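Local coordinates for branched-chain-amino-acid aminotransferase (Deinococcus radiodurans, PDB 3UYY), which probably catalyses the pyridoxal-phosphate-dependent transfer of the amino group between leucine, valine or isoleucine and 2-oxoglutarate, at residues B[189-194]-B[228-233]; B[256-261]-B[283-288]. All coordinates share one frame; numbering follows the deposited sequence.

In the fold
Interactions 1 and 2 lie about 15 Å apart, centre to centre, on the same side of the chain's centre, and follow one another along the sequence: interaction 1 joins the loops after strands 183-187 and 224-228, and interaction 2 pairs strand 253-257 with strand 282-286. They touch at S261, whose CB lies 3.7 Å from A194 O. Only interaction 1 reaches the pyridoxal phosphate: R192 NH2 lies 3.2 Å from its C2A methyl, whereas the side chain of T256 in interaction 2 stays about 10 Å from the cofactor, and about 8 Å from that of the cofactor-binding S265.

Interaction 1 (B[189-194]-B[228-233]); sequences DYDRAA and LDPATH. With PLP (pyridoxal-5'-phosphate), chain D.
OD1 of D191 is approached by the imidazole of H233 and by a water. H233 NE2 lies 2.5 Å from D191 OD1, but the bond is bent to 126° at the hydrogen and counts as weak. Carboxylate and ring planes stand 74° apart, OD1 arriving near the plane of the imidazole at its edge. The ordered water sits 2.7 Å from D191 OD1 and 2.8 Å from L228 O, placed to donate to either, though with more acceptors nearby than protons. The other carboxylate oxygen, OD2, accepts from the backbone N of H196 of the second subunit, which ties this pair to the dimer interface. In this class-IV aminotransferase, of the fold type IV of pyridoxal-phosphate enzymes, the two loops follow the parallel neighbouring strands 183-187 and 224-228. With CG opposite its carbonyl carbon (chi1 -76°), H233 turns its ring back to residues 189-194, where CE1 comes 3.3 Å from D189 O. Replacing H233 by an alanine would probably deprive D191 OD1 of its imidazole donor and open a gap beside D189 O. The P230 ring places CG 2.9 Å from A193 O. R192 bends at chi3 and makes a cation-pi contact with Y207, which binds the cofactor.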
# COMPACT_ATOMS: atom_id res chain seq x y z
N ASP B 189 -12.18 -9.36 -10.91
CA ASP B 189 -10.96 -9.88 -11.53
C ASP B 189 -9.73 -9.24 -10.88
O ASP B 189 -8.60 -9.70 -11.10
CB ASP B 189 -10.96 -9.63 -13.04
CG ASP B 189 -11.91 -10.57 -13.79
OD1 ASP B 189 -11.71 -10.78 -15.01
OD2 ASP B 189 -12.87 -11.08 -13.17
N TYR B 190 -9.95 -8.19 -10.09
CA TYR B 190 -8.87 -7.49 -9.39
C TYR B 190 -8.42 -8.23 -8.10
O TYR B 190 -9.16 -9.05 -7.56
CB TYR B 190 -9.34 -6.08 -9.01
CG TYR B 190 -9.38 -5.09 -10.16
CD1 TYR B 190 -10.60 -4.65 -10.69
CD2 TYR B 190 -8.21 -4.56 -10.68
CE1 TYR B 190 -10.63 -3.70 -11.72
CE2 TYR B 190 -8.23 -3.62 -11.71
CZ TYR B 190 -9.44 -3.19 -12.22
OH TYR B 190 -9.45 -2.25 -13.23
N ASP B 191 -7.22 -7.94 -7.62
CA ASP B 191 -6.72 -8.56 -6.39
C ASP B 191 -6.31 -7.50 -5.37
O ASP B 191 -5.62 -6.54 -5.72
CB ASP B 191 -5.48 -9.43 -6.67
CG ASP B 191 -5.71 -10.48 -7.75
OD1 ASP B 191 -6.64 -11.30 -7.61
OD2 ASP B 191 -4.93 -10.49 -8.73
N ARG B 192 -6.73 -7.65 -4.12
CA ARG B 192 -6.34 -6.69 -3.09
C ARG B 192 -4.98 -7.09 -2.49
O ARG B 192 -4.38 -6.35 -1.71
CB ARG B 192 -7.40 -6.63 -1.97
CG ARG B 192 -7.57 -7.93 -1.22
CD ARG B 192 -8.64 -7.83 -0.14
NE ARG B 192 -8.14 -7.37 1.16
CZ ARG B 192 -7.80 -6.11 1.44
NH1 ARG B 192 -7.91 -5.17 0.52
NH2 ARG B 192 -7.38 -5.80 2.65
N ALA B 193 -4.47 -8.26 -2.87
CA ALA B 193 -3.18 -8.73 -2.38
C ALA B 193 -2.58 -9.85 -3.22
O ALA B 193 -3.30 -10.62 -3.85
CB ALA B 193 -3.31 -9.19 -0.93
N ALA B 194 -1.25 -9.93 -3.22
CA ALA B 194 -0.54 -10.96 -3.96
C ALA B 194 -0.55 -12.28 -3.18
O ALA B 194 -0.83 -12.30 -1.98
CB ALA B 194 0.88 -10.53 -4.21
N LEU B 228 -11.19 -13.56 -4.72
CA LEU B 228 -10.80 -14.94 -4.89
C LEU B 228 -9.28 -14.99 -4.72
O LEU B 228 -8.62 -13.94 -4.66
CB LEU B 228 -11.20 -15.43 -6.28
CG LEU B 228 -12.71 -15.37 -6.54
CD1 LEU B 228 -13.01 -16.01 -7.88
CD2 LEU B 228 -13.47 -16.09 -5.41
N ASP B 229 -8.74 -16.20 -4.65
CA ASP B 229 -7.31 -16.37 -4.48
C ASP B 229 -6.56 -15.83 -5.70
O ASP B 229 -6.92 -16.12 -6.85
CB ASP B 229 -6.99 -17.85 -4.27
CG ASP B 229 -6.96 -18.63 -5.56
OD1 ASP B 229 -5.84 -18.87 -6.05
OD2 ASP B 229 -8.04 -18.98 -6.09
N PRO B 230 -5.52 -15.03 -5.45
CA PRO B 230 -4.69 -14.43 -6.51
C PRO B 230 -4.01 -15.57 -7.25
O PRO B 230 -3.46 -16.48 -6.62
CB PRO B 230 -3.69 -13.59 -5.72
CG PRO B 230 -4.43 -13.26 -4.46
CD PRO B 230 -5.09 -14.56 -4.13
N ALA B 231 -4.04 -15.52 -8.58
CA ALA B 231 -3.47 -16.59 -9.39
C ALA B 231 -4.41 -17.78 -9.27
O ALA B 231 -4.48 -18.42 -8.22
CB ALA B 231 -2.07 -16.98 -8.88
N THR B 232 -5.13 -18.07 -10.34
CA THR B 232 -6.09 -19.16 -10.39
C THR B 232 -7.33 -18.84 -9.56
O THR B 232 -7.77 -19.64 -8.74
CB THR B 232 -5.48 -20.50 -9.87
OG1 THR B 232 -5.73 -20.66 -8.47
CG2 THR B 232 -3.97 -20.54 -10.11
N HIS B 233 -7.88 -17.65 -9.78
CA HIS B 233 -9.09 -17.20 -9.08
C HIS B 233 -10.12 -18.32 -9.01
O HIS B 233 -11.02 -18.38 -9.84
CB HIS B 233 -9.71 -16.00 -9.81
CG HIS B 233 -8.99 -14.72 -9.58
ND1 HIS B 233 -9.58 -13.49 -9.77
CD2 HIS B 233 -7.72 -14.46 -9.17
CE1 HIS B 233 -8.72 -12.53 -9.48
NE2 HIS B 233 -7.58 -13.10 -9.12
N1 PLP D . -10.40 -8.40 6.59
C2 PLP D . -10.18 -7.09 6.19
C2A PLP D . -9.55 -6.86 4.82
C3 PLP D . -10.57 -6.04 7.08
O3 PLP D . -10.36 -4.76 6.70
C4 PLP D . -11.17 -6.34 8.36
C4A PLP D . -11.57 -5.12 9.30
C5 PLP D . -11.36 -7.76 8.71
C6 PLP D . -10.97 -8.75 7.81
C5A PLP D . -11.96 -8.28 9.99
O4P PLP D . -11.06 -8.40 11.04
P PLP D . -11.53 -8.19 12.53
O1P PLP D . -12.07 -6.85 12.71
O2P PLP D . -10.20 -8.39 13.31
O3P PLP D . -12.41 -9.34 12.90
O HOH W 1 -7.96 -11.31 -5.21

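Interaction 2 (B[256-261]-B[283-288]); sequences TPQSPS and VEEGDI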
# COMPACT_ATOMS: atom_id res chain seq x y z
N THR B 256 -14.60 -21.78 6.86
CA THR B 256 -13.96 -20.51 6.50
C THR B 256 -12.62 -20.75 5.80
O THR B 256 -11.84 -21.61 6.23
CB THR B 256 -13.68 -19.61 7.74
OG1 THR B 256 -14.92 -19.16 8.28
CG2 THR B 256 -12.87 -18.38 7.34
N PRO B 257 -12.34 -19.99 4.73
CA PRO B 257 -11.09 -20.13 3.99
C PRO B 257 -9.83 -19.92 4.80
O PRO B 257 -9.76 -19.03 5.63
CB PRO B 257 -11.23 -19.10 2.87
CG PRO B 257 -12.13 -18.10 3.43
CD PRO B 257 -13.16 -18.93 4.13
N GLN B 258 -8.85 -20.79 4.55
CA GLN B 258 -7.56 -20.72 5.21
C GLN B 258 -6.58 -20.34 4.12
O GLN B 258 -6.36 -21.09 3.18
CB GLN B 258 -7.19 -22.06 5.82
CG GLN B 258 -5.88 -22.03 6.58
CD GLN B 258 -5.65 -23.28 7.38
OE1 GLN B 258 -5.48 -24.38 6.83
NE2 GLN B 258 -5.64 -23.14 8.71
N SER B 259 -6.00 -19.15 4.25
CA SER B 259 -5.07 -18.65 3.25
C SER B 259 -4.01 -17.77 3.88
O SER B 259 -4.26 -17.12 4.88
CB SER B 259 -5.84 -17.85 2.21
OG SER B 259 -5.00 -16.94 1.53
N PRO B 260 -2.81 -17.77 3.30
CA PRO B 260 -1.69 -16.96 3.79
C PRO B 260 -1.86 -15.50 3.40
O PRO B 260 -1.12 -14.63 3.87
CB PRO B 260 -0.47 -17.56 3.09
CG PRO B 260 -0.93 -18.97 2.70
CD PRO B 260 -2.35 -18.74 2.29
N SER B 261 -2.84 -15.22 2.53
CA SER B 261 -3.07 -13.86 2.06
C SER B 261 -4.33 -13.16 2.59
O SER B 261 -4.62 -12.03 2.19
CB SER B 261 -3.06 -13.82 0.52
OG SER B 261 -4.06 -14.66 -0.02
N VAL B 283 -16.15 -27.42 13.18
CA VAL B 283 -15.48 -26.30 12.55
C VAL B 283 -14.46 -26.70 11.50
O VAL B 283 -13.76 -27.71 11.65
CB VAL B 283 -14.79 -25.45 13.62
CG1 VAL B 283 -13.95 -24.38 12.98
CG2 VAL B 283 -15.84 -24.85 14.54
N GLU B 284 -14.35 -25.89 10.45
CA GLU B 284 -13.39 -26.19 9.41
C GLU B 284 -12.78 -24.96 8.76
O GLU B 284 -13.50 -24.04 8.34
CB GLU B 284 -14.02 -27.07 8.33
CG GLU B 284 -13.09 -27.36 7.16
CD GLU B 284 -13.74 -28.21 6.09
OE1 GLU B 284 -14.81 -27.82 5.57
OE2 GLU B 284 -13.19 -29.28 5.77
N GLU B 285 -11.46 -24.96 8.68
CA GLU B 285 -10.71 -23.88 8.05
C GLU B 285 -10.09 -24.50 6.81
O GLU B 285 -9.01 -25.09 6.86
CB GLU B 285 -9.59 -23.38 8.97
CG GLU B 285 -10.04 -22.75 10.27
CD GLU B 285 -8.90 -22.04 10.97
OE1 GLU B 285 -8.49 -20.96 10.49
OE2 GLU B 285 -8.40 -22.56 11.99
N GLY B 286 -10.77 -24.38 5.68
CA GLY B 286 -10.25 -24.96 4.46
C GLY B 286 -10.50 -24.10 3.24
O GLY B 286 -10.52 -22.88 3.32
N ASP B 287 -10.70 -24.76 2.11
CA ASP B 287 -10.93 -24.05 0.87
C ASP B 287 -12.39 -24.06 0.50
O ASP B 287 -13.13 -24.99 0.82
CB ASP B 287 -10.09 -24.67 -0.24
CG ASP B 287 -8.64 -24.82 0.15
OD1 ASP B 287 -8.37 -25.56 1.12
OD2 ASP B 287 -7.77 -24.19 -0.48
N ILE B 288 -12.81 -22.99 -0.17
CA ILE B 288 -14.19 -22.86 -0.61
C ILE B 288 -14.12 -22.29 -2.02
O ILE B 288 -13.87 -21.10 -2.20
CB ILE B 288 -14.96 -21.89 0.29
CG1 ILE B 288 -14.74 -22.25 1.75
CG2 ILE B 288 -16.44 -21.92 -0.06
CD1 ILE B 288 -15.40 -21.29 2.72
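I288 and P257 meet at an oblique angle, CD1 of the isoleucine lying 3.5 Å from CD of the proline ring. The contact belongs to a beta-alpha-beta unit in which helix 266-276 connects the parallel strands 253-257 and 282-286, and it takes in the last residues of 253-257 and the segment 283-288. The first torsion of I288 puts CG1 opposite the carbonyl carbon, and the extended chain beyond it carries CD1 to the proline ring, where CD1 is also 4.1 Å from T256 CA. F244 of the adjoining strand 243-248 touches both P257 and I288, so the pair packs against the next strand of the sheet. Q258 and E285 make the second, looser side-chain meeting. CG of Q258 is anti to the backbone N (chi1 -177°), and the extended chain lies over the E285 backbone: CB, CD and OE1 of Q258 pass over E285 O, OE1 at 3.6 Å from it, and NE2 comes 4.0 Å from E285 CB. The glutamate chain is extended too, and the two meet at a slant, with amide and carboxylate planes inclined by 55°. E285 also packs against L272 of the helix. E284 directs its carboxylate elsewhere, to a salt bridge with K253. Between the backbones, G286 N gives a weak bond to T256 O. The straighter one runs from T256 N to E284 O, 2.9 Å long and 154° at the hydrogen.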